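Local coordinates for variable region-containing chitin-binding protein 3 (Branchiostoma floridae, PDB 2FBO), which probably binds chitin, and may hydrolyse it, as an immune-type receptor whose two tandem immunoglobulin V-type domains make up this chain, at residues Thr172-Phe177 against Arg227-Leu232; Gly42-Arg47 against Ala241-Thr246; Thr32-Ile37 against Tyr56-Glu61. One frame throughout, in Å; residues are numbered along the deposited sequence.

Contact 1 (Thr172-Phe177 against Arg227-Leu232)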
loop_
_atom_site.group_PDB
_atom_site.type_symbol
_atom_site.label_atom_id
_atom_site.label_comp_id
_atom_site.label_asym_id
_atom_site.label_seq_id
_atom_site.Cartn_x
_atom_site.Cartn_y
_atom_site.Cartn_z
ATOM N N THR A 172 -9.931 6.422 2.860
ATOM C CA THR A 172 -10.314 6.562 1.463
ATOM C C THR A 172 -9.149 7.312 0.818
ATOM O O THR A 172 -8.411 8.025 1.502
ATOM C CB THR A 172 -11.618 7.381 1.278
ATOM O OG1 THR A 172 -11.457 8.686 1.845
ATOM C CG2 THR A 172 -12.787 6.675 1.941
ATOM N N GLY A 173 -8.979 7.151 -0.488
ATOM C CA GLY A 173 -7.892 7.834 -1.168
ATOM C C GLY A 173 -6.703 6.929 -1.439
ATOM O O GLY A 173 -6.874 5.759 -1.769
ATOM N N PRO A 174 -5.474 7.446 -1.307
ATOM C CA PRO A 174 -5.162 8.822 -0.908
ATOM C C PRO A 174 -5.483 9.861 -1.991
ATOM O O PRO A 174 -5.721 9.507 -3.148
ATOM C CB PRO A 174 -3.671 8.754 -0.607
ATOM C CG PRO A 174 -3.185 7.746 -1.614
ATOM C CD PRO A 174 -4.241 6.666 -1.531
ATOM N N THR A 175 -5.504 11.134 -1.600
ATOM C CA THR A 175 -5.763 12.226 -2.540
ATOM C C THR A 175 -4.498 13.083 -2.626
ATOM O O THR A 175 -3.677 13.083 -1.703
ATOM C CB THR A 175 -6.971 13.083 -2.103
ATOM O OG1 THR A 175 -6.724 13.649 -0.813
ATOM C CG2 THR A 175 -8.226 12.216 -2.040
ATOM N N PHE A 176 -4.356 13.843 -3.707
ATOM C CA PHE A 176 -3.126 14.593 -3.899
ATOM C C PHE A 176 -3.155 16.111 -4.016
ATOM O O PHE A 176 -2.437 16.678 -4.837
ATOM C CB PHE A 176 -2.403 13.994 -5.108
ATOM C CG PHE A 176 -2.370 12.484 -5.101
ATOM C CD1 PHE A 176 -3.470 11.743 -5.528
ATOM C CD2 PHE A 176 -1.264 11.803 -4.599
ATOM C CE1 PHE A 176 -3.474 10.351 -5.447
ATOM C CE2 PHE A 176 -1.258 10.407 -4.516
ATOM C CZ PHE A 176 -2.364 9.681 -4.939
ATOM N N PHE A 177 -3.947 16.777 -3.182
ATOM C CA PHE A 177 -4.000 18.232 -3.237
ATOM C C PHE A 177 -2.978 18.880 -2.315
ATOM O O PHE A 177 -2.716 20.078 -2.419
ATOM C CB PHE A 177 -5.400 18.736 -2.882
ATOM C CG PHE A 177 -6.461 18.277 -3.832
ATOM C CD1 PHE A 177 -7.173 17.107 -3.591
ATOM C CD2 PHE A 177 -6.727 18.998 -4.991
ATOM C CE1 PHE A 177 -8.134 16.660 -4.491
ATOM C CE2 PHE A 177 -7.686 18.558 -5.897
ATOM C CZ PHE A 177 -8.390 17.387 -5.646
ATOM N N ARG A 227 -11.152 4.397 -3.930
ATOM C CA ARG A 227 -10.325 3.393 -3.286
ATOM C C ARG A 227 -10.456 3.521 -1.778
ATOM O O ARG A 227 -10.452 4.625 -1.230
ATOM C CB ARG A 227 -8.860 3.561 -3.708
ATOM C CG ARG A 227 -7.932 2.464 -3.209
ATOM C CD ARG A 227 -6.485 2.732 -3.631
ATOM N NE ARG A 227 -6.324 2.781 -5.083
ATOM C CZ ARG A 227 -6.253 1.714 -5.873
ATOM N NH1 ARG A 227 -6.105 1.872 -7.182
ATOM N NH2 ARG A 227 -6.314 0.492 -5.363
ATOM N N VAL A 228 -10.603 2.389 -1.107
ATOM C CA VAL A 228 -10.713 2.385 0.342
ATOM C C VAL A 228 -9.592 1.516 0.883
ATOM O O VAL A 228 -9.113 0.606 0.196
ATOM C CB VAL A 228 -12.064 1.807 0.807
ATOM C CG1 VAL A 228 -13.199 2.716 0.352
ATOM C CG2 VAL A 228 -12.243 0.406 0.249
ATOM N N TRP A 229 -9.170 1.795 2.108
ATOM C CA TRP A 229 -8.096 1.020 2.707
ATOM C C TRP A 229 -8.477 0.512 4.077
ATOM O O TRP A 229 -9.157 1.204 4.831
ATOM C CB TRP A 229 -6.836 1.870 2.881
ATOM C CG TRP A 229 -6.272 2.446 1.631
ATOM C CD1 TRP A 229 -6.786 3.469 0.887
ATOM C CD2 TRP A 229 -5.057 2.052 0.992
ATOM N NE1 TRP A 229 -5.960 3.740 -0.180
ATOM C CE2 TRP A 229 -4.891 2.883 -0.140
ATOM C CE3 TRP A 229 -4.088 1.079 1.266
ATOM C CZ2 TRP A 229 -3.793 2.771 -0.998
ATOM C CZ3 TRP A 229 -2.991 0.967 0.411
ATOM C CH2 TRP A 229 -2.855 1.809 -0.706
ATOM N N CYS A 230 -8.030 -0.696 4.397
ATOM C CA CYS A 230 -8.257 -1.239 5.726
ATOM C C CYS A 230 -6.896 -1.345 6.378
ATOM O O CYS A 230 -6.009 -2.033 5.865
ATOM C CB CYS A 230 -8.879 -2.636 5.711
ATOM S SG CYS A 230 -9.028 -3.271 7.420
ATOM N N GLU A 231 -6.727 -0.647 7.494
ATOM C CA GLU A 231 -5.477 -0.685 8.232
ATOM C C GLU A 231 -5.709 -1.283 9.608
ATOM O O GLU A 231 -6.664 -0.916 10.300
ATOM C CB GLU A 231 -4.895 0.716 8.418
ATOM C CG GLU A 231 -3.735 0.732 9.410
ATOM C CD GLU A 231 -3.273 2.123 9.770
ATOM O OE1 GLU A 231 -4.092 2.905 10.304
ATOM O OE2 GLU A 231 -2.087 2.434 9.527
ATOM N N LEU A 232 -4.835 -2.207 9.989
ATOM C CA LEU A 232 -4.896 -2.838 11.297
ATOM C C LEU A 232 -3.596 -2.478 12.003
ATOM O O LEU A 232 -2.517 -2.611 11.421
ATOM C CB LEU A 232 -5.013 -4.356 11.162
ATOM C CG LEU A 232 -6.218 -4.885 10.382
ATOM C CD1 LEU A 232 -6.195 -6.405 10.386
ATOM C CD2 LEU A 232 -7.506 -4.372 11.015
#
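In the six-stranded sheet of the second V-type immunoglobulin domain, T172 on the C strand faces V228 on the F strand as an antiparallel non-hydrogen-bonded pair, their CA atoms 4.3 Å apart. Beyond this pair the chains splay, the short segments running at 109° to each other, and G173 carries the contact with both its N and its O. G173 N donates to R227 O at 3.0 Å. G173 O accepts the indole N-H of W229, with NE1 2.7 Å away and an N-H...O angle of 161°. The oxygen lies in the indole plane, at the ring edge, whereas NE1 stands above the carbonyl plane. The cis peptide that follows lays P174 obliquely beside the indole, CD 4.0 Å from W229 CZ2. On its way out, the R227 chain passes G173 O with CB at 3.5 Å; its guanidinium ends instead on M3 O, F118 O and S245 OG. With CG anti to the carbonyl carbon (chi1 -59°), W229 is turned back to the C strand; Y185 of adjacent strand 184-191 meets its ring edge-to-face. A buried indole N-H and a buried carbonyl thus satisfy each other, and their nearly straight bond probably limits rotation about CB-CG.

Contact 2 (Gly42-Arg47 against Ala241-Thr246)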
loop_
_atom_site.group_PDB
_atom_site.type_symbol
_atom_site.label_atom_id
_atom_site.label_comp_id
_atom_site.label_asym_id
_atom_site.label_seq_id
_atom_site.Cartn_x
_atom_site.Cartn_y
_atom_site.Cartn_z
ATOM N N GLY A 42 8.385 2.014 6.558
ATOM C CA GLY A 42 7.625 2.589 7.654
ATOM C C GLY A 42 6.307 1.881 7.908
ATOM O O GLY A 42 6.018 0.850 7.297
ATOM N N ALA A 43 5.512 2.448 8.813
ATOM C CA ALA A 43 4.214 1.882 9.191
ATOM C C ALA A 43 3.174 1.991 8.081
ATOM O O ALA A 43 2.247 1.180 8.000
ATOM C CB ALA A 43 3.704 2.569 10.450
ATOM N N SER A 44 3.324 3.005 7.235
ATOM C CA SER A 44 2.416 3.218 6.118
ATOM C C SER A 44 3.126 4.045 5.049
ATOM O O SER A 44 4.113 4.723 5.326
ATOM C CB SER A 44 1.155 3.954 6.584
ATOM O OG SER A 44 1.491 5.227 7.108
ATOM N N PRO A 45 2.625 4.009 3.810
ATOM C CA PRO A 45 3.276 4.786 2.754
ATOM C C PRO A 45 3.475 6.256 3.115
ATOM O O PRO A 45 4.538 6.820 2.868
ATOM C CB PRO A 45 2.341 4.598 1.562
ATOM C CG PRO A 45 1.799 3.203 1.786
ATOM C CD PRO A 45 1.509 3.211 3.275
ATOM N N ASP A 46 2.459 6.869 3.723
ATOM C CA ASP A 46 2.526 8.282 4.090
ATOM C C ASP A 46 3.366 8.613 5.325
ATOM O O ASP A 46 3.635 9.781 5.596
ATOM C CB ASP A 46 1.108 8.841 4.246
ATOM C CG ASP A 46 0.300 8.107 5.301
ATOM O OD1 ASP A 46 0.423 6.870 5.390
ATOM O OD2 ASP A 46 -0.471 8.768 6.033
ATOM N N ARG A 47 3.778 7.594 6.073
ATOM C CA ARG A 47 4.614 7.799 7.256
ATOM C C ARG A 47 5.836 6.888 7.132
ATOM O O ARG A 47 6.015 5.935 7.885
ATOM C CB ARG A 47 3.817 7.483 8.518
ATOM C CG ARG A 47 2.709 8.502 8.768
ATOM C CD ARG A 47 1.609 7.935 9.630
ATOM N NE ARG A 47 0.516 8.883 9.824
ATOM C CZ ARG A 47 -0.701 8.542 10.237
ATOM N NH1 ARG A 47 -0.983 7.273 10.498
ATOM N NH2 ARG A 47 -1.632 9.472 10.395
ATOM N N ALA A 241 1.832 -2.411 12.125
ATOM C CA ALA A 241 0.713 -1.943 11.333
ATOM C C ALA A 241 0.830 -2.370 9.886
ATOM O O ALA A 241 1.929 -2.587 9.372
ATOM C CB ALA A 241 0.613 -0.420 11.426
ATOM N N ASP A 242 -0.318 -2.523 9.238
ATOM C CA ASP A 242 -0.356 -2.882 7.834
ATOM C C ASP A 242 -1.692 -2.455 7.259
ATOM O O ASP A 242 -2.675 -2.291 7.994
ATOM C CB ASP A 242 -0.135 -4.385 7.629
ATOM C CG ASP A 242 0.214 -4.731 6.182
ATOM O OD1 ASP A 242 0.677 -3.828 5.443
ATOM O OD2 ASP A 242 0.045 -5.900 5.780
ATOM N N ARG A 243 -1.722 -2.244 5.948
ATOM C CA ARG A 243 -2.945 -1.832 5.280
ATOM C C ARG A 243 -2.937 -2.304 3.837
ATOM O O ARG A 243 -1.878 -2.512 3.244
ATOM C CB ARG A 243 -3.106 -0.303 5.341
ATOM C CG ARG A 243 -2.116 0.494 4.476
ATOM C CD ARG A 243 -2.416 2.005 4.512
ATOM N NE ARG A 243 -2.148 2.607 5.813
ATOM C CZ ARG A 243 -2.350 3.892 6.104
ATOM N NH1 ARG A 243 -2.823 4.722 5.186
ATOM N NH2 ARG A 243 -2.079 4.351 7.317
ATOM N N SER A 244 -4.129 -2.484 3.281
ATOM C CA SER A 244 -4.289 -2.931 1.906
ATOM C C SER A 244 -5.494 -2.192 1.334
ATOM O O SER A 244 -6.404 -1.805 2.078
ATOM C CB SER A 244 -4.525 -4.442 1.872
ATOM O OG SER A 244 -4.593 -4.912 0.542
ATOM N N SER A 245 -5.519 -1.995 0.021
ATOM C CA SER A 245 -6.626 -1.261 -0.574
ATOM C C SER A 245 -7.575 -2.088 -1.429
ATOM O O SER A 245 -7.259 -3.201 -1.866
ATOM C CB SER A 245 -6.100 -0.089 -1.409
ATOM O OG SER A 245 -5.607 -0.544 -2.658
ATOM N N THR A 246 -8.748 -1.512 -1.659
ATOM C CA THR A 246 -9.785 -2.131 -2.473
ATOM C C THR A 246 -10.490 -1.020 -3.233
ATOM O O THR A 246 -10.801 0.034 -2.667
ATOM C CB THR A 246 -10.846 -2.857 -1.610
ATOM O OG1 THR A 246 -10.231 -3.904 -0.854
ATOM C CG2 THR A 246 -11.931 -3.460 -2.500
HETATM O O HOH W 1 -0.513 0.940 7.663
HETATM O O HOH W 2 -2.674 7.185 6.977
#
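R243 reaches D46 and A43 chiefly through two waters, and a serine methylene, S44 CB, lies over one face of its guanidinium, 3.3 Å from NH2. This is an interface between the two V-type domains: the C-C' loop of the first, with a type I turn from S44 to R47, meets the G strand of the second. Bent at chi3 (68°), the arginine offers its edge to both waters, which lie in the guanidinium plane. One accepts from NE and donates to A43 O; the other accepts from R243 NH2 at 2.9 Å and donates to D46 OD2. The direct ion pair is long, 3.9 Å from D46 OD1 to R243 NH1, and the oxygen sits well out of the guanidinium plane, so charge alone acts there. S44 OG donates to D46 OD1 at 2.6 Å from above the carboxylate plane, holding the acid in place between R243 and R47, which makes a similarly long pair with OD2. R243 is itself positioned from its own domain, by a salt bridge to E231 and a cation-pi contact with Y171. At the start of the strand the interface closes on two methyl groups, A43 CB and A241 CB, 4.4 Å apart.

Contact 3 (Thr32-Ile37 against Tyr56-Glu61); sequences TQPPVI and YNWQGE
P34 sets CB and CG against the backbone of Y56-W58, while the W58 side chain crosses it obliquely, with P34 CD near the edge of the indole, and meets Q33. The proline contact is tight: CB is 3.1 Å from Y56 O, and CG is 3.5 Å from W58 N. Two methylenes border the same ring, Y56 CB at 3.9 Å from P34 CB and W58 CB beside P34 CD. The tyrosine ring itself leads away from this contact, its hydroxyl bonded to E67.

W58 has CG anti to its backbone N (chi1 -171°), which swings the indole toward residues 32 and 33. The Q33 chain, folded at chi2 (-67°), brings its amide over the pyrrole part of the indole. Q33 NE2 is 3.4 Å from W58 CD1, over the face toward the rim, with the amide tilted 33° from the ring. G60 CA covers the opposite face, so the indole is held between the two. At the ring edge, in its plane, T32 O lies 3.8 Å from W58 CD1.

With an alanine in place of P34, CG and CD would be missing, which would probably leave a gap beside W58 N and CB and the backbone of 33-35 less restrained. A water joins the backbones further in, accepting from Y56 N and donating to P35 O at 2.6 Å. The contact thus links the B-C and C'-C'' loops, counterparts of the first two hypervariable loops of antibody V domains, just where strand 36-41 enters and strand 47-56 leaves their antiparallel pairing; N57, its CB directed away from 32-37, bonds to D69, next to strand 70-74.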
loop_
_atom_site.group_PDB
_atom_site.type_symbol
_atom_site.label_atom_id
_atom_site.label_comp_id
_atom_site.label_asym_id
_atom_site.label_seq_id
_atom_site.Cartn_x
_atom_site.Cartn_y
_atom_site.Cartn_z
ATOM N N THR A 32 -0.413 4.632 -20.876
ATOM C CA THR A 32 0.905 4.307 -21.408
ATOM C C THR A 32 2.023 5.189 -20.857
ATOM O O THR A 32 3.175 5.062 -21.267
ATOM C CB THR A 32 0.914 4.391 -22.946
ATOM O OG1 THR A 32 0.256 5.593 -23.365
ATOM C CG2 THR A 32 0.210 3.190 -23.543
ATOM N N GLN A 33 1.681 6.094 -19.944
ATOM C CA GLN A 33 2.683 6.958 -19.333
ATOM C C GLN A 33 3.346 6.152 -18.216
ATOM O O GLN A 33 2.675 5.425 -17.486
ATOM C CB GLN A 33 2.031 8.221 -18.760
ATOM C CG GLN A 33 1.614 9.243 -19.812
ATOM C CD GLN A 33 2.801 9.873 -20.517
ATOM O OE1 GLN A 33 3.703 10.409 -19.875
ATOM N NE2 GLN A 33 2.804 9.813 -21.843
ATOM N N PRO A 34 4.676 6.265 -18.076
ATOM C CA PRO A 34 5.458 5.551 -17.058
ATOM C C PRO A 34 5.080 5.909 -15.628
ATOM O O PRO A 34 5.184 7.066 -15.230
ATOM C CB PRO A 34 6.899 5.972 -17.366
ATOM C CG PRO A 34 6.860 6.320 -18.818
ATOM C CD PRO A 34 5.560 7.065 -18.939
ATOM N N PRO A 35 4.640 4.921 -14.832
ATOM C CA PRO A 35 4.285 5.264 -13.454
ATOM C C PRO A 35 5.551 5.428 -12.618
ATOM O O PRO A 35 6.644 5.070 -13.062
ATOM C CB PRO A 35 3.448 4.068 -13.010
ATOM C CG PRO A 35 4.115 2.928 -13.717
ATOM C CD PRO A 35 4.384 3.494 -15.109
ATOM N N VAL A 36 5.407 5.984 -11.420
ATOM C CA VAL A 36 6.549 6.160 -10.532
ATOM C C VAL A 36 6.550 5.053 -9.481
ATOM O O VAL A 36 5.563 4.854 -8.764
ATOM C CB VAL A 36 6.511 7.528 -9.818
ATOM C CG1 VAL A 36 7.667 7.627 -8.812
ATOM C CG2 VAL A 36 6.614 8.647 -10.838
ATOM N N ILE A 37 7.654 4.319 -9.412
ATOM C CA ILE A 37 7.802 3.239 -8.447
ATOM C C ILE A 37 8.475 3.816 -7.213
ATOM O O ILE A 37 9.500 4.490 -7.322
ATOM C CB ILE A 37 8.705 2.101 -8.991
ATOM C CG1 ILE A 37 7.941 1.241 -10.003
ATOM C CG2 ILE A 37 9.196 1.231 -7.832
ATOM C CD1 ILE A 37 7.511 1.982 -11.255
ATOM N N TYR A 56 10.307 4.751 -15.766
ATOM C CA TYR A 56 10.798 4.657 -17.130
ATOM C C TYR A 56 10.555 6.021 -17.735
ATOM O O TYR A 56 9.859 6.871 -17.157
ATOM C CB TYR A 56 9.993 3.641 -17.941
ATOM C CG TYR A 56 10.255 2.197 -17.625
ATOM C CD1 TYR A 56 9.221 1.361 -17.216
ATOM C CD2 TYR A 56 11.524 1.649 -17.779
ATOM C CE1 TYR A 56 9.441 0.020 -16.971
ATOM C CE2 TYR A 56 11.756 0.304 -17.538
ATOM C CZ TYR A 56 10.712 -0.505 -17.136
ATOM O OH TYR A 56 10.924 -1.837 -16.898
ATOM N N ASN A 57 11.129 6.242 -18.905
ATOM C CA ASN A 57 10.896 7.491 -19.591
ATOM C C ASN A 57 10.093 7.180 -20.832
ATOM O O ASN A 57 10.377 6.220 -21.547
ATOM C CB ASN A 57 12.208 8.176 -19.934
ATOM C CG ASN A 57 12.839 8.804 -18.722
ATOM O OD1 ASN A 57 12.188 9.568 -18.007
ATOM N ND2 ASN A 57 14.096 8.485 -18.471
ATOM N N TRP A 58 9.056 7.974 -21.051
ATOM C CA TRP A 58 8.190 7.786 -22.197
ATOM C C TRP A 58 9.037 7.816 -23.460
ATOM O O TRP A 58 9.803 8.755 -23.679
ATOM C CB TRP A 58 7.142 8.894 -22.238
ATOM C CG TRP A 58 6.083 8.660 -23.255
ATOM C CD1 TRP A 58 5.098 7.711 -23.215
ATOM C CD2 TRP A 58 5.904 9.376 -24.477
ATOM N NE1 TRP A 58 4.316 7.797 -24.342
ATOM C CE2 TRP A 58 4.789 8.810 -25.134
ATOM C CE3 TRP A 58 6.580 10.442 -25.086
ATOM C CZ2 TRP A 58 4.332 9.277 -26.370
ATOM C CZ3 TRP A 58 6.126 10.907 -26.316
ATOM C CH2 TRP A 58 5.011 10.323 -26.944
ATOM N N GLN A 59 8.907 6.777 -24.277
ATOM C CA GLN A 59 9.658 6.678 -25.519
ATOM C C GLN A 59 8.874 7.304 -26.660
ATOM O O GLN A 59 9.390 8.139 -27.402
ATOM C CB GLN A 59 9.951 5.214 -25.848
ATOM C CG GLN A 59 10.872 4.524 -24.859
ATOM C CD GLN A 59 12.211 5.219 -24.735
ATOM O OE1 GLN A 59 12.316 6.291 -24.136
ATOM N NE2 GLN A 59 13.244 4.616 -25.310
ATOM N N GLY A 60 7.620 6.890 -26.792
ATOM C CA GLY A 60 6.774 7.415 -27.846
ATOM C C GLY A 60 5.642 6.460 -28.154
ATOM O O GLY A 60 5.635 5.323 -27.679
ATOM N N GLU A 61 4.682 6.922 -28.949
ATOM C CA GLU A 61 3.552 6.084 -29.306
ATOM C C GLU A 61 3.991 4.761 -29.901
ATOM O O GLU A 61 4.706 4.730 -30.902
HETATM O O HOH W 3 7.812 3.545 -14.824
#

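From the N terminus, residues 32-37 come first and 42-47 next, before the chain returns at 56-61 to close contact 3, a short loop within the first V-type domain. The partner of 42-47 arrives only at 241-246, so contacts 2 and 3 cross, with centres about 26 Å apart. Within the long loop closed by contact 2, contact 1 is nested: it opens at 172-177 and closes at 227-232, inside the second domain. Contacts 1 and 2 touch, since strands 226-233 and 241-249 are sheet neighbours and W229 packs on S245. Of the three segment pairs, contact 2 is the one that spans the two domains; contact 3 lies apart from both at the loop end of the first.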